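Lipocalin (Argas monolakensis, PDB 3BRN) binds serotonin inside a lipocalin beta barrel and probably serves the soft tick as a biogenic amine-binding protein. Local coordinates at residues 98-107 with 129-139. Sequence-based numbering, arbitrary orientation.
Sequences LFSDYRSCDV and YGCCDTKFAQV. With SRO (serotonin), chain C.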
ATOM      1  N   LEU A  98       6.479   5.996   4.778  1.00 26.84           N
ATOM      2  CA  LEU A  98       7.383   6.072   5.930  1.00 31.73           C
ATOM      3  C   LEU A  98       8.582   5.176   5.682  1.00 28.88           C
ATOM      4  O   LEU A  98       9.636   5.370   6.259  1.00 27.82           O
ATOM      5  CB  LEU A  98       6.657   5.630   7.201  1.00 29.39           C
ATOM      6  CG  LEU A  98       5.373   6.414   7.488  1.00 34.54           C
ATOM      7  CD1 LEU A  98       4.788   5.890   8.773  1.00 31.12           C
ATOM      8  CD2 LEU A  98       5.691   7.919   7.575  1.00 29.86           C
ATOM      9  N   PHE A  99       8.360   4.110   4.921  1.00 27.55           N
ATOM     10  CA  PHE A  99       9.426   3.197   4.552  1.00 30.47           C
ATOM     11  C   PHE A  99       9.015   2.344   3.360  1.00 29.48           C
ATOM     12  O   PHE A  99       7.856   2.010   3.198  1.00 29.54           O
ATOM     13  CB  PHE A  99       9.817   2.304   5.739  1.00 30.48           C
ATOM     14  CG  PHE A  99      10.789   1.212   5.384  1.00 32.40           C
ATOM     15  CD1 PHE A  99      12.157   1.440   5.414  1.00 35.21           C
ATOM     16  CD2 PHE A  99      10.331  -0.047   5.032  1.00 37.20           C
ATOM     17  CE1 PHE A  99      13.054   0.438   5.069  1.00 37.45           C
ATOM     18  CE2 PHE A  99      11.221  -1.043   4.667  1.00 38.39           C
ATOM     19  CZ  PHE A  99      12.583  -0.806   4.711  1.00 36.86           C
ATOM     20  N   SER A 100       9.973   1.981   2.515  1.00 34.25           N
ATOM     21  CA  SER A 100       9.655   1.090   1.404  1.00 29.04           C
ATOM     22  C   SER A 100      10.941   0.465   0.915  1.00 32.84           C
ATOM     23  O   SER A 100      12.007   1.037   1.117  1.00 32.10           O
ATOM     24  CB  SER A 100       9.017   1.885   0.268  1.00 28.65           C
ATOM     25  OG  SER A 100       8.599   1.022  -0.775  1.00 28.90           O
ATOM     26  N   ASP A 101      10.853  -0.744   0.362  1.00 34.76           N
ATOM     27  CA  ASP A 101      12.005  -1.360  -0.292  1.00 42.41           C
ATOM     28  C   ASP A 101      11.830  -1.323  -1.812  1.00 33.97           C
ATOM     29  O   ASP A 101      12.654  -1.838  -2.562  1.00 38.78           O
ATOM     30  CB  ASP A 101      12.238  -2.790   0.216  1.00 42.46           C
ATOM     31  CG  ASP A 101      11.135  -3.750  -0.195  1.00 47.16           C
ATOM     32  OD1 ASP A 101      10.144  -3.310  -0.820  1.00 40.42           O
ATOM     33  OD2 ASP A 101      11.273  -4.952   0.105  1.00 46.72           O
ATOM     34  N   TYR A 102      10.740  -0.705  -2.256  1.00 34.85           N
ATOM     35  CA  TYR A 102      10.550  -0.409  -3.671  1.00 39.11           C
ATOM     36  C   TYR A 102      10.287  -1.681  -4.471  1.00 42.62           C
ATOM     37  O   TYR A 102      10.379  -1.684  -5.698  1.00 37.62           O
ATOM     38  CB  TYR A 102      11.768   0.325  -4.233  1.00 35.62           C
ATOM     39  CG  TYR A 102      11.988   1.695  -3.635  1.00 40.88           C
ATOM     40  CD1 TYR A 102      10.950   2.380  -3.019  1.00 37.16           C
ATOM     41  CD2 TYR A 102      13.236   2.304  -3.685  1.00 44.37           C
ATOM     42  CE1 TYR A 102      11.147   3.633  -2.470  1.00 34.30           C
ATOM     43  CE2 TYR A 102      13.442   3.556  -3.138  1.00 41.24           C
ATOM     44  CZ  TYR A 102      12.394   4.216  -2.533  1.00 49.11           C
ATOM     45  OH  TYR A 102      12.595   5.464  -1.987  1.00 46.90           O
ATOM     46  N   ARG A 103       9.962  -2.760  -3.767  1.00 43.95           N
ATOM     47  CA  ARG A 103       9.926  -4.086  -4.372  1.00 48.77           C
ATOM     48  C   ARG A 103       8.736  -4.893  -3.862  1.00 47.66           C
ATOM     49  O   ARG A 103       7.844  -5.254  -4.630  1.00 49.17           O
ATOM     50  CB  ARG A 103      11.228  -4.839  -4.093  1.00 45.85           C
ATOM     51  CG  ARG A 103      12.277  -4.690  -5.184  1.00 63.40           C
ATOM     52  CD  ARG A 103      13.401  -5.698  -5.010  1.00 82.13           C
ATOM     53  NE  ARG A 103      14.328  -5.307  -3.953  1.00 90.51           N
ATOM     54  CZ  ARG A 103      15.569  -5.769  -3.838  1.00 89.66           C
ATOM     55  NH1 ARG A 103      16.036  -6.645  -4.718  1.00 77.63           N
ATOM     56  NH2 ARG A 103      16.343  -5.358  -2.844  1.00 90.32           N
ATOM     57  N   SER A 104       8.728  -5.172  -2.563  1.00 42.59           N
ATOM     58  CA  SER A 104       7.762  -6.097  -1.983  1.00 41.91           C
ATOM     59  C   SER A 104       6.781  -5.478  -0.996  1.00 37.88           C
ATOM     60  O   SER A 104       5.684  -6.002  -0.804  1.00 38.09           O
ATOM     61  CB  SER A 104       8.479  -7.285  -1.336  1.00 42.61           C
ATOM     62  OG  SER A 104       9.357  -6.856  -0.313  1.00 45.48           O
ATOM     63  N   CYS A 105       7.204  -4.439  -0.288  1.00 40.10           N
ATOM     64  CA  CYS A 105       6.378  -3.922   0.801  1.00 36.98           C
ATOM     65  C   CYS A 105       6.597  -2.438   1.076  1.00 33.60           C
ATOM     66  O   CYS A 105       7.657  -1.887   0.777  1.00 36.62           O
ATOM     67  CB  CYS A 105       6.602  -4.748   2.075  1.00 38.05           C
ATOM     68  SG  CYS A 105       8.282  -4.624   2.726  1.00 55.53           S
ATOM     69  N   ASP A 106       5.608  -1.785   1.661  1.00 29.58           N
ATOM     70  CA  ASP A 106       5.678  -0.400   2.051  1.00 26.71           C
ATOM     71  C   ASP A 106       5.095  -0.246   3.433  1.00 25.11           C
ATOM     72  O   ASP A 106       4.180  -0.950   3.778  1.00 31.19           O
ATOM     73  CB  ASP A 106       4.817   0.472   1.168  1.00 30.37           C
ATOM     74  CG  ASP A 106       5.010   0.226  -0.276  1.00 36.29           C
ATOM     75  OD1 ASP A 106       6.079   0.481  -0.796  1.00 35.89           O
ATOM     76  OD2 ASP A 106       4.047  -0.156  -0.900  1.00 41.33           O
ATOM     77  N   VAL A 107       5.556   0.728   4.190  1.00 27.07           N
ATOM     78  CA  VAL A 107       4.824   1.169   5.373  1.00 24.89           C
ATOM     79  C   VAL A 107       4.413   2.629   5.163  1.00 28.57           C
ATOM     80  O   VAL A 107       5.250   3.464   4.855  1.00 28.50           O
ATOM     81  CB  VAL A 107       5.700   1.053   6.626  1.00 24.81           C
ATOM     82  CG1 VAL A 107       4.946   1.629   7.859  1.00 23.99           C
ATOM     83  CG2 VAL A 107       6.105  -0.418   6.821  1.00 25.77           C
ATOM     84  N   TYR A 129       7.382 -10.362   6.706  1.00 49.10           N
ATOM     85  CA  TYR A 129       7.580  -9.333   5.699  1.00 44.77           C
ATOM     86  C   TYR A 129       8.856  -8.530   5.949  1.00 47.86           C
ATOM     87  O   TYR A 129       9.024  -7.424   5.438  1.00 50.03           O
ATOM     88  CB  TYR A 129       6.336  -8.445   5.602  1.00 45.90           C
ATOM     89  CG  TYR A 129       5.053  -9.234   5.343  1.00 37.71           C
ATOM     90  CD1 TYR A 129       4.872  -9.939   4.151  1.00 43.07           C
ATOM     91  CD2 TYR A 129       4.020  -9.246   6.274  1.00 35.82           C
ATOM     92  CE1 TYR A 129       3.706 -10.652   3.906  1.00 42.18           C
ATOM     93  CE2 TYR A 129       2.859  -9.957   6.048  1.00 37.13           C
ATOM     94  CZ  TYR A 129       2.710 -10.672   4.869  1.00 37.58           C
ATOM     95  OH  TYR A 129       1.536 -11.362   4.633  1.00 36.68           O
ATOM     96  N   GLY A 130       9.756  -9.106   6.742  1.00 46.80           N
ATOM     97  CA  GLY A 130      11.087  -8.548   6.939  1.00 37.79           C
ATOM     98  C   GLY A 130      11.115  -7.147   7.506  1.00 38.75           C
ATOM     99  O   GLY A 130      10.554  -6.887   8.568  1.00 36.54           O
ATOM    100  N   CYS A 131      11.825  -6.250   6.831  1.00 36.93           N
ATOM    101  CA  CYS A 131      12.040  -4.911   7.364  1.00 39.80           C
ATOM    102  C   CYS A 131      10.761  -4.115   7.512  1.00 37.67           C
ATOM    103  O   CYS A 131      10.701  -3.188   8.295  1.00 36.15           O
ATOM    104  CB  CYS A 131      13.042  -4.139   6.518  1.00 41.59           C
ATOM    105  SG  CYS A 131      14.732  -4.627   6.876  1.00 50.13           S
ATOM    106  N   CYS A 132       9.763  -4.430   6.702  1.00 36.25           N
ATOM    107  CA  CYS A 132       8.500  -3.725   6.797  1.00 42.40           C
ATOM    108  C   CYS A 132       7.755  -4.111   8.047  1.00 38.67           C
ATOM    109  O   CYS A 132       7.032  -3.297   8.590  1.00 38.07           O
ATOM    110  CB  CYS A 132       7.626  -3.953   5.576  1.00 42.67           C
ATOM    111  SG  CYS A 132       8.213  -3.108   4.112  1.00 53.05           S
ATOM    112  N   ASP A 133       7.872  -5.348   8.443  1.00 37.33           N
ATOM    113  CA  ASP A 133       7.243  -5.790   9.656  1.00 37.44           C
ATOM    114  C   ASP A 133       7.868  -5.038  10.821  1.00 34.45           C
ATOM    115  O   ASP A 133       7.211  -4.546  11.652  1.00 32.99           O
ATOM    116  CB  ASP A 133       7.414  -7.279   9.834  1.00 37.43           C
ATOM    117  CG  ASP A 133       6.183  -8.060   9.488  1.00 41.87           C
ATOM    118  OD1 ASP A 133       5.096  -7.522   9.557  1.00 45.55           O
ATOM    119  OD2 ASP A 133       6.324  -9.236   9.166  1.00 46.85           O
ATOM    120  N   THR A 134       9.174  -4.958  10.836  1.00 35.65           N
ATOM    121  CA  THR A 134       9.867  -4.232  11.886  1.00 30.60           C
ATOM    122  C   THR A 134       9.441  -2.765  11.946  1.00 34.18           C
ATOM    123  O   THR A 134       9.369  -2.180  13.026  1.00 33.48           O
ATOM    124  CB  THR A 134      11.402  -4.313  11.719  1.00 33.51           C
ATOM    125  OG1 THR A 134      11.812  -5.687  11.684  1.00 38.05           O
ATOM    126  CG2 THR A 134      12.099  -3.608  12.864  1.00 33.65           C
ATOM    127  N   LYS A 135       9.266  -2.141  10.787  1.00 29.53           N
ATOM    128  CA  LYS A 135       8.953  -0.714  10.744  1.00 30.07           C
ATOM    129  C   LYS A 135       7.506  -0.502  11.163  1.00 28.73           C
ATOM    130  O   LYS A 135       7.182   0.441  11.896  1.00 29.01           O
ATOM    131  CB  LYS A 135       9.201  -0.150   9.341  1.00 27.49           C
ATOM    132  CG  LYS A 135       8.740   1.288   9.137  1.00 34.69           C
ATOM    133  CD  LYS A 135       9.673   2.280   9.824  1.00 31.29           C
ATOM    134  CE  LYS A 135       9.123   3.705   9.691  1.00 32.53           C
ATOM    135  NZ  LYS A 135      10.132   4.677  10.236  1.00 28.86           N
ATOM    136  N   PHE A 136       6.628  -1.358  10.654  1.00 27.99           N
ATOM    137  CA  PHE A 136       5.208  -1.234  10.973  1.00 28.47           C
ATOM    138  C   PHE A 136       4.987  -1.406  12.480  1.00 28.00           C
ATOM    139  O   PHE A 136       4.267  -0.609  13.112  1.00 31.35           O
ATOM    140  CB  PHE A 136       4.377  -2.238  10.142  1.00 29.65           C
ATOM    141  CG  PHE A 136       2.906  -2.235  10.484  1.00 31.89           C
ATOM    142  CD1 PHE A 136       2.090  -1.202  10.046  1.00 31.60           C
ATOM    143  CD2 PHE A 136       2.376  -3.190  11.337  1.00 32.00           C
ATOM    144  CE1 PHE A 136       0.738  -1.146  10.397  1.00 30.54           C
ATOM    145  CE2 PHE A 136       1.026  -3.143  11.705  1.00 36.44           C
ATOM    146  CZ  PHE A 136       0.212  -2.109  11.220  1.00 28.30           C
ATOM    147  N   ALA A 137       5.681  -2.369  13.072  1.00 36.24           N
ATOM    148  CA  ALA A 137       5.644  -2.556  14.532  1.00 37.86           C
ATOM    149  C   ALA A 137       6.117  -1.321  15.270  1.00 40.09           C
ATOM    150  O   ALA A 137       5.505  -0.916  16.259  1.00 40.43           O
ATOM    151  CB  ALA A 137       6.466  -3.781  14.962  1.00 38.14           C
ATOM    152  N   GLN A 138       7.194  -0.698  14.790  1.00 41.17           N
ATOM    153  CA  GLN A 138       7.667   0.531  15.427  1.00 37.60           C
ATOM    154  C   GLN A 138       6.626   1.631  15.448  1.00 36.29           C
ATOM    155  O   GLN A 138       6.434   2.272  16.473  1.00 39.92           O
ATOM    156  CB  GLN A 138       8.964   1.046  14.794  1.00 36.16           C
ATOM    157  CG  GLN A 138      10.201   0.614  15.535  1.00 47.01           C
ATOM    158  CD  GLN A 138      11.483   1.066  14.862  1.00 61.31           C
ATOM    159  OE1 GLN A 138      11.446   2.243  14.241  1.00 65.72           O
ATOM    160  NE2 GLN A 138      12.477   0.335  14.845  1.00 42.68           N
ATOM    161  N   VAL A 139       6.101   1.987  14.280  1.00 36.60           N
ATOM    162  CA  VAL A 139       5.166   3.102  14.200  1.00 34.55           C
ATOM    163  C   VAL A 139       3.792   2.803  14.785  1.00 37.17           C
ATOM    164  O   VAL A 139       3.120   3.698  15.282  1.00 44.84           O
ATOM    165  CB  VAL A 139       5.041   3.684  12.769  1.00 35.49           C
ATOM    166  CG1 VAL A 139       6.388   4.206  12.312  1.00 31.26           C
ATOM    167  CG2 VAL A 139       4.476   2.627  11.758  1.00 35.84           C
TER
HETATM  168  OH  SRO C 158      -1.295   3.874  -6.234  1.00 30.72           O
HETATM  169  CZ3 SRO C 158      -1.293   3.825  -4.861  1.00 20.96           C
HETATM  170  CH2 SRO C 158      -2.143   4.697  -4.187  1.00 22.30           C
HETATM  171  CZ2 SRO C 158      -2.278   4.617  -2.799  1.00 29.99           C
HETATM  172  CE2 SRO C 158      -1.481   3.692  -2.141  1.00 20.32           C
HETATM  173  NE1 SRO C 158      -1.286   3.366  -0.838  1.00 19.00           N
HETATM  174  CD1 SRO C 158      -0.392   2.352  -0.759  1.00 18.43           C
HETATM  175  CG  SRO C 158       0.033   2.032  -2.049  1.00 20.61           C
HETATM  176  CD2 SRO C 158      -0.646   2.895  -2.906  1.00 25.20           C
HETATM  177  CE3 SRO C 158      -0.564   2.969  -4.211  1.00 28.32           C
HETATM  178  CB  SRO C 158       1.058   0.986  -2.413  1.00 25.24           C
HETATM  179  CA  SRO C 158       2.320   1.653  -2.995  1.00 24.56           C
HETATM  180  NZ  SRO C 158       3.217   0.603  -3.489  1.00 24.95           N
HETATM  181  O   HOH W   1      11.575   4.676   7.923  1.00 30.41           O
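In this lipocalin the helix that follows strand 115-120, here its part 131-139, packs against the outside of the barrel, where the C105-C132 disulfide pins it to strand 105-107. Helix and strand run nearly parallel, at 14°, and their segment axes come within 8.1 Å. The short CB-SG arms of two cysteines can span this gap, C105 SG meeting C132 SG at 2.1 Å. C132 SG also lies in the plane of the F99 ring, at its edge, 3.7 Å from CE2. F99 has chi1 at 172°, which swings its ring off toward the helix start, where CZ meets C131 CB at 3.8 Å; C131 is itself tied to C7, while F9 and F13 pack against the ring.

Further along, V107 branches at CB, and its two methyls serve different partners: CG2 sits 3.5 Å from C132 O and near K135 CG, while CG1 meets V139 CG2 tip to tip at 4.1 Å. K135 uses both halves of its chain. Its methylenes lie against F99 CB and V107, and a bend at chi2 (74°) carries the ammonium to a water that links NZ to L98 O. The beta bulge, in which L98 and F99 both donate to V107 O, brings L98 and F99 together onto the helix-facing side.

D106, between C105 and V107, points the other way and accepts from the serotonin amine, NZ to OD2 at 2.8 Å. A disulfide and hydrocarbon contacts, with one water bridge, thus hold the helix outside, while the carboxylate within, also bonded by S100 OG, probably pairs with a cationic amine.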